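Local coordinates for AAA ATPase, central region (Enterococcus faecium, PDB 2R9G), which probably forms the C-terminal, oligomer-building part of a MgsA/RarA-type AAA+ ATPase, a family linked to DNA replication and repair, at residues Asp16-Phe21 / Cys50-Val55; Gln22-Ile25 / Asp31-Leu34. One frame throughout, in Å; residues are numbered along the deposited sequence. Where two conformers were deposited one is given.

Both contacts use helix 14-26 in the all-helical N-terminal part of this fragment. Along that helix, 16-21 comes first and packs on helix 46-61 (interaction 1), while 22-25, the next turn, packs on helix 30-43 (interaction 2). The second contact joins consecutive helices; the first skips over helix 30-43 to the helix after it. Their centres lie about 9 Å apart and the two touch, Leu53 CD1 standing 3.8 Å from Ile25 CD1. Helix 14-26 is thus held by two successive helices of its own chain, and both contacts also border the second subunit, placing this bundle beside an interface of the four-chain assembly.

Interaction 1 (Asp16-Phe21 / Cys50-Val55); sequences DVISAF and CRRLMV. With ACT (acetate ion), chain R.
Ile18 and Arg52 meet through their aliphatic parts where helix 14-26 passes helix 46-61, and one turn further along helix 14-26 Phe21 reaches Leu53. The nearest backbones are those of Ile18 and Arg52, with CA atoms 7.6 Å apart, a spacing that leaves room for side chains between the helices.

The apolar contacts come first. Arg52 was modelled in two conformers; in the one given, Ile18 offers two methyls to its stem: CG2 lies 3.7 Å from Arg52 CD, and CD1 approaches the same CD and CG carbons. The two side chains cross at about a right angle, so the stem runs across the isoleucine branches. Phe21 extends its ring toward helix 46-61 because CG is anti to the backbone N (chi1 -180°). Its leading atom, CZ, stands 3.8 Å from Leu53 CD1, which approaches the ring obliquely. Leu37, Val95 and Ile56 also touch the Phe21 side chain, while Leu91, Val94 and Leu98 of helix 88-100 pack on Leu53.

The polar groups beside the contact lie on 50-55 alone, where Arg51 and Arg52 approach an acetate ion, probably from the crystallisation liquor. Arg51 NH2 donates to acetate O at 2.7 Å with an N-H...O angle of 162°, and Arg51 NE donates to OXT at 3.3 Å; the acetate carbon lies in the guanidinium plane, at its edge. Bends at chi2 and chi3 leave Arg52 CG and CD against Ile18 while turning the guanidinium away from it.

Arg52 therefore serves two environments: its methylenes pack on Ile18, beside the separate Phe21-Leu53 contact, while in this conformer its charge is balanced by a salt bridge from NH2 to Glu86 of the third subunit, which ties the bundle to a neighbouring chain.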
loop_
_atom_site.group_PDB
_atom_site.type_symbol
_atom_site.label_atom_id
_atom_site.label_comp_id
_atom_site.label_asym_id
_atom_site.label_seq_id
_atom_site.Cartn_x
_atom_site.Cartn_y
_atom_site.Cartn_z
ATOM N N ASP C 16 -30.988 -0.308 4.799
ATOM C CA ASP C 16 -31.308 -1.446 3.931
ATOM C C ASP C 16 -30.484 -1.467 2.641
ATOM O O ASP C 16 -30.185 -2.543 2.112
ATOM C CB ASP C 16 -32.797 -1.463 3.577
ATOM C CG ASP C 16 -33.666 -1.976 4.711
ATOM O OD1 ASP C 16 -33.154 -2.689 5.607
ATOM O OD2 ASP C 16 -34.872 -1.662 4.700
ATOM N N VAL C 17 -30.156 -0.278 2.127
ATOM C CA VAL C 17 -29.292 -0.138 0.951
ATOM C C VAL C 17 -27.864 -0.502 1.354
ATOM O O VAL C 17 -27.181 -1.227 0.636
ATOM C CB VAL C 17 -29.355 1.288 0.322
ATOM C CG1 VAL C 17 -28.537 1.356 -0.951
ATOM C CG2 VAL C 17 -30.791 1.670 0.006
ATOM N N ILE C 18 -27.459 -0.020 2.529
ATOM C CA ILE C 18 -26.158 -0.300 3.138
ATOM C C ILE C 18 -25.975 -1.801 3.369
ATOM O O ILE C 18 -24.912 -2.355 3.067
ATOM C CB ILE C 18 -25.993 0.520 4.472
ATOM C CG1 ILE C 18 -25.519 1.956 4.195
ATOM C CG2 ILE C 18 -25.086 -0.170 5.476
ATOM C CD1 ILE C 18 -24.141 2.078 3.555
ATOM N N SER C 19 -27.029 -2.448 3.872
ATOM C CA SER C 19 -27.047 -3.895 4.096
ATOM C C SER C 19 -26.925 -4.666 2.776
ATOM O O SER C 19 -26.096 -5.561 2.669
ATOM C CB SER C 19 -28.318 -4.307 4.852
ATOM O OG SER C 19 -28.412 -5.712 4.994
ATOM N N ALA C 20 -27.722 -4.287 1.774
ATOM C CA ALA C 20 -27.692 -4.936 0.458
ATOM C C ALA C 20 -26.364 -4.748 -0.286
ATOM O O ALA C 20 -25.929 -5.635 -1.009
ATOM C CB ALA C 20 -28.841 -4.456 -0.385
ATOM N N PHE C 21 -25.745 -3.583 -0.100
ATOM C CA PHE C 21 -24.400 -3.270 -0.582
ATOM C C PHE C 21 -23.340 -4.234 -0.022
ATOM O O PHE C 21 -22.595 -4.832 -0.792
ATOM C CB PHE C 21 -24.078 -1.799 -0.239
ATOM C CG PHE C 21 -22.712 -1.316 -0.688
ATOM C CD1 PHE C 21 -22.312 -1.415 -2.014
ATOM C CD2 PHE C 21 -21.860 -0.693 0.218
ATOM C CE1 PHE C 21 -21.071 -0.938 -2.419
ATOM C CE2 PHE C 21 -20.613 -0.209 -0.178
ATOM C CZ PHE C 21 -20.218 -0.339 -1.501
ATOM N N CYS C 50 -17.676 5.163 2.542
ATOM C CA CYS C 50 -16.274 4.908 2.801
ATOM C C CYS C 50 -16.082 3.990 3.998
ATOM O O CYS C 50 -15.274 3.057 3.940
ATOM C CB CYS C 50 -15.531 6.224 3.012
ATOM S SG CYS C 50 -15.286 7.166 1.509
ATOM N N ARG C 51 -16.844 4.252 5.063
ATOM C CA ARG C 51 -16.789 3.458 6.285
ATOM C C ARG C 51 -17.229 2.035 6.025
ATOM O O ARG C 51 -16.520 1.092 6.394
ATOM C CB ARG C 51 -17.645 4.076 7.387
ATOM C CG ARG C 51 -16.910 5.085 8.242
ATOM C CD ARG C 51 -17.674 5.399 9.523
ATOM N NE ARG C 51 -19.000 5.954 9.253
ATOM C CZ ARG C 51 -19.248 7.241 9.016
ATOM N NH1 ARG C 51 -18.261 8.132 9.013
ATOM N NH2 ARG C 51 -20.490 7.641 8.782
ATOM N N ARG C 52 -18.378 1.886 5.366
ATOM C CA ARG C 52 -18.885 0.572 5.015
ATOM C C ARG C 52 -17.961 -0.211 4.093
ATOM O O ARG C 52 -17.777 -1.413 4.274
ATOM C CB ARG C 52 -20.290 0.673 4.435
ATOM C CG ARG C 52 -21.361 0.218 5.405
ATOM C CD ARG C 52 -21.821 1.307 6.376
ATOM N NE ARG C 52 -20.845 1.660 7.406
ATOM C CZ ARG C 52 -20.537 0.922 8.473
ATOM N NH1 ARG C 52 -21.110 -0.254 8.689
ATOM N NH2 ARG C 52 -19.643 1.376 9.339
ATOM N N LEU C 53 -17.355 0.476 3.123
ATOM C CA LEU C 53 -16.405 -0.177 2.214
ATOM C C LEU C 53 -15.176 -0.758 2.924
ATOM O O LEU C 53 -14.753 -1.859 2.595
ATOM C CB LEU C 53 -15.982 0.757 1.076
ATOM C CG LEU C 53 -15.743 0.088 -0.283
ATOM C CD1 LEU C 53 -16.636 -1.127 -0.480
ATOM C CD2 LEU C 53 -16.010 1.079 -1.373
ATOM N N MET C 54 -14.622 -0.029 3.898
ATOM C CA MET C 54 -13.503 -0.542 4.703
ATOM C C MET C 54 -13.898 -1.749 5.564
ATOM O O MET C 54 -13.115 -2.684 5.692
ATOM C CB MET C 54 -12.861 0.559 5.573
ATOM C CG MET C 54 -12.067 1.606 4.781
ATOM S SD MET C 54 -11.305 2.919 5.748
ATOM C CE MET C 54 -12.714 3.825 6.361
ATOM N N VAL C 55 -15.109 -1.725 6.131
ATOM C CA VAL C 55 -15.649 -2.864 6.886
ATOM C C VAL C 55 -15.757 -4.103 6.000
ATOM O O VAL C 55 -15.288 -5.174 6.386
ATOM C CB VAL C 55 -17.036 -2.563 7.536
ATOM C CG1 VAL C 55 -17.683 -3.846 8.097
ATOM C CG2 VAL C 55 -16.892 -1.548 8.641
HETATM C C ACT R . -22.447 4.620 8.578
HETATM O O ACT R . -22.259 5.681 9.211
HETATM O OXT ACT R . -21.414 4.046 8.196
HETATM C CH3 ACT R . -23.813 4.065 8.291
#

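Interaction 2 (Gln22-Ile25 / Asp31-Leu34); sequences QKSI and DAAL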
loop_
_atom_site.group_PDB
_atom_site.type_symbol
_atom_site.label_atom_id
_atom_site.label_comp_id
_atom_site.label_asym_id
_atom_site.label_seq_id
_atom_site.Cartn_x
_atom_site.Cartn_y
_atom_site.Cartn_z
ATOM N N GLN C 22 -23.285 -4.385 1.306
ATOM C CA GLN C 22 -22.356 -5.331 1.940
ATOM C C GLN C 22 -22.592 -6.789 1.509
ATOM O O GLN C 22 -21.636 -7.519 1.203
ATOM C CB GLN C 22 -22.356 -5.186 3.477
ATOM C CG GLN C 22 -21.656 -6.344 4.215
ATOM C CD GLN C 22 -20.932 -5.951 5.496
ATOM O OE1 GLN C 22 -21.281 -4.976 6.159
ATOM N NE2 GLN C 22 -19.919 -6.728 5.855
ATOM N N LYS C 23 -23.864 -7.180 1.460
ATOM C CA LYS C 23 -24.247 -8.545 1.098
ATOM C C LYS C 23 -23.942 -8.877 -0.370
ATOM O O LYS C 23 -23.530 -10.003 -0.682
ATOM C CB LYS C 23 -25.718 -8.801 1.452
ATOM C CG LYS C 23 -25.977 -8.836 2.963
ATOM C CD LYS C 23 -27.460 -8.810 3.290
ATOM C CE LYS C 23 -27.722 -9.158 4.753
ATOM N NZ LYS C 23 -27.300 -8.067 5.684
ATOM N N SER C 24 -24.118 -7.897 -1.260
ATOM C CA SER C 24 -23.753 -8.044 -2.681
ATOM C C SER C 24 -22.251 -8.256 -2.898
ATOM O O SER C 24 -21.858 -9.129 -3.671
ATOM C CB SER C 24 -24.206 -6.834 -3.511
ATOM O OG SER C 24 -25.615 -6.679 -3.520
ATOM N N ILE C 25 -21.421 -7.459 -2.225
ATOM C CA ILE C 25 -19.962 -7.584 -2.360
ATOM C C ILE C 25 -19.485 -8.905 -1.765
ATOM O O ILE C 25 -18.787 -9.665 -2.437
ATOM C CB ILE C 25 -19.178 -6.381 -1.746
ATOM C CG1 ILE C 25 -19.599 -5.071 -2.410
ATOM C CG2 ILE C 25 -17.683 -6.588 -1.927
ATOM C CD1 ILE C 25 -18.910 -3.820 -1.896
ATOM N N ASP C 31 -22.484 -6.487 -10.301
ATOM C CA ASP C 31 -23.544 -5.637 -10.848
ATOM C C ASP C 31 -24.510 -5.149 -9.786
ATOM O O ASP C 31 -24.937 -3.998 -9.817
ATOM C CB ASP C 31 -24.285 -6.375 -11.960
ATOM C CG ASP C 31 -23.364 -6.786 -13.091
ATOM O OD1 ASP C 31 -22.762 -5.885 -13.716
ATOM O OD2 ASP C 31 -23.230 -8.005 -13.341
ATOM N N ALA C 32 -24.832 -6.025 -8.838
ATOM C CA ALA C 32 -25.700 -5.666 -7.725
ATOM C C ALA C 32 -24.992 -4.717 -6.778
ATOM O O ALA C 32 -25.593 -3.764 -6.297
ATOM C CB ALA C 32 -26.167 -6.898 -6.994
ATOM N N ALA C 33 -23.707 -4.961 -6.532
ATOM C CA ALA C 33 -22.915 -4.087 -5.657
ATOM C C ALA C 33 -22.748 -2.698 -6.245
ATOM O O ALA C 33 -22.774 -1.702 -5.516
ATOM C CB ALA C 33 -21.572 -4.702 -5.363
ATOM N N LEU C 34 -22.596 -2.631 -7.563
ATOM C CA LEU C 34 -22.478 -1.356 -8.259
ATOM C C LEU C 34 -23.809 -0.623 -8.302
ATOM O O LEU C 34 -23.842 0.604 -8.231
ATOM C CB LEU C 34 -21.896 -1.545 -9.658
ATOM C CG LEU C 34 -20.388 -1.853 -9.694
ATOM C CD1 LEU C 34 -19.940 -1.994 -11.123
ATOM C CD2 LEU C 34 -19.547 -0.790 -8.987
#
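Ser24 lays its CB over the backbone of Ala33, 3.6 Å from Ala33 N and 3.7 Å from Ala33 CA, in the helical hairpin formed by helices 14-26 and 30-43. The two helices follow each other in the chain with a short connection between them, and small residues line the place where they meet. Ser24 and Ala33 bring their CA atoms to 5.0 Å, a close approach, with Ser24 and two alanines, Ala32 and Ala33, at the crossing.

Ser24 also reaches the preceding residue of the partner helix: OG lies 3.5 Å from the methyl of Ala32. That hydroxyl has its polar partner within its own helix, in a hydrogen bond with the carbonyl O of Ala20. Its chi1 of -63°, with OG beside the backbone N and anti to the carbonyl carbon, suits this bond back along the helix. The buried oxygen is therefore satisfied while only van der Waals contact joins it to Ala32.

Tyr162 of the second subunit packs on both Ser24 and Ala32, whereas Leu98 of helix 88-100 touches Ile25 and Val95 and Cys99 of that helix touch Ala33. Across the hairpin, Ala33 CB touches two side chains: it sits 3.9 Å from Ser24 CB and 3.6 Å from the methylene CG1 of Ile25.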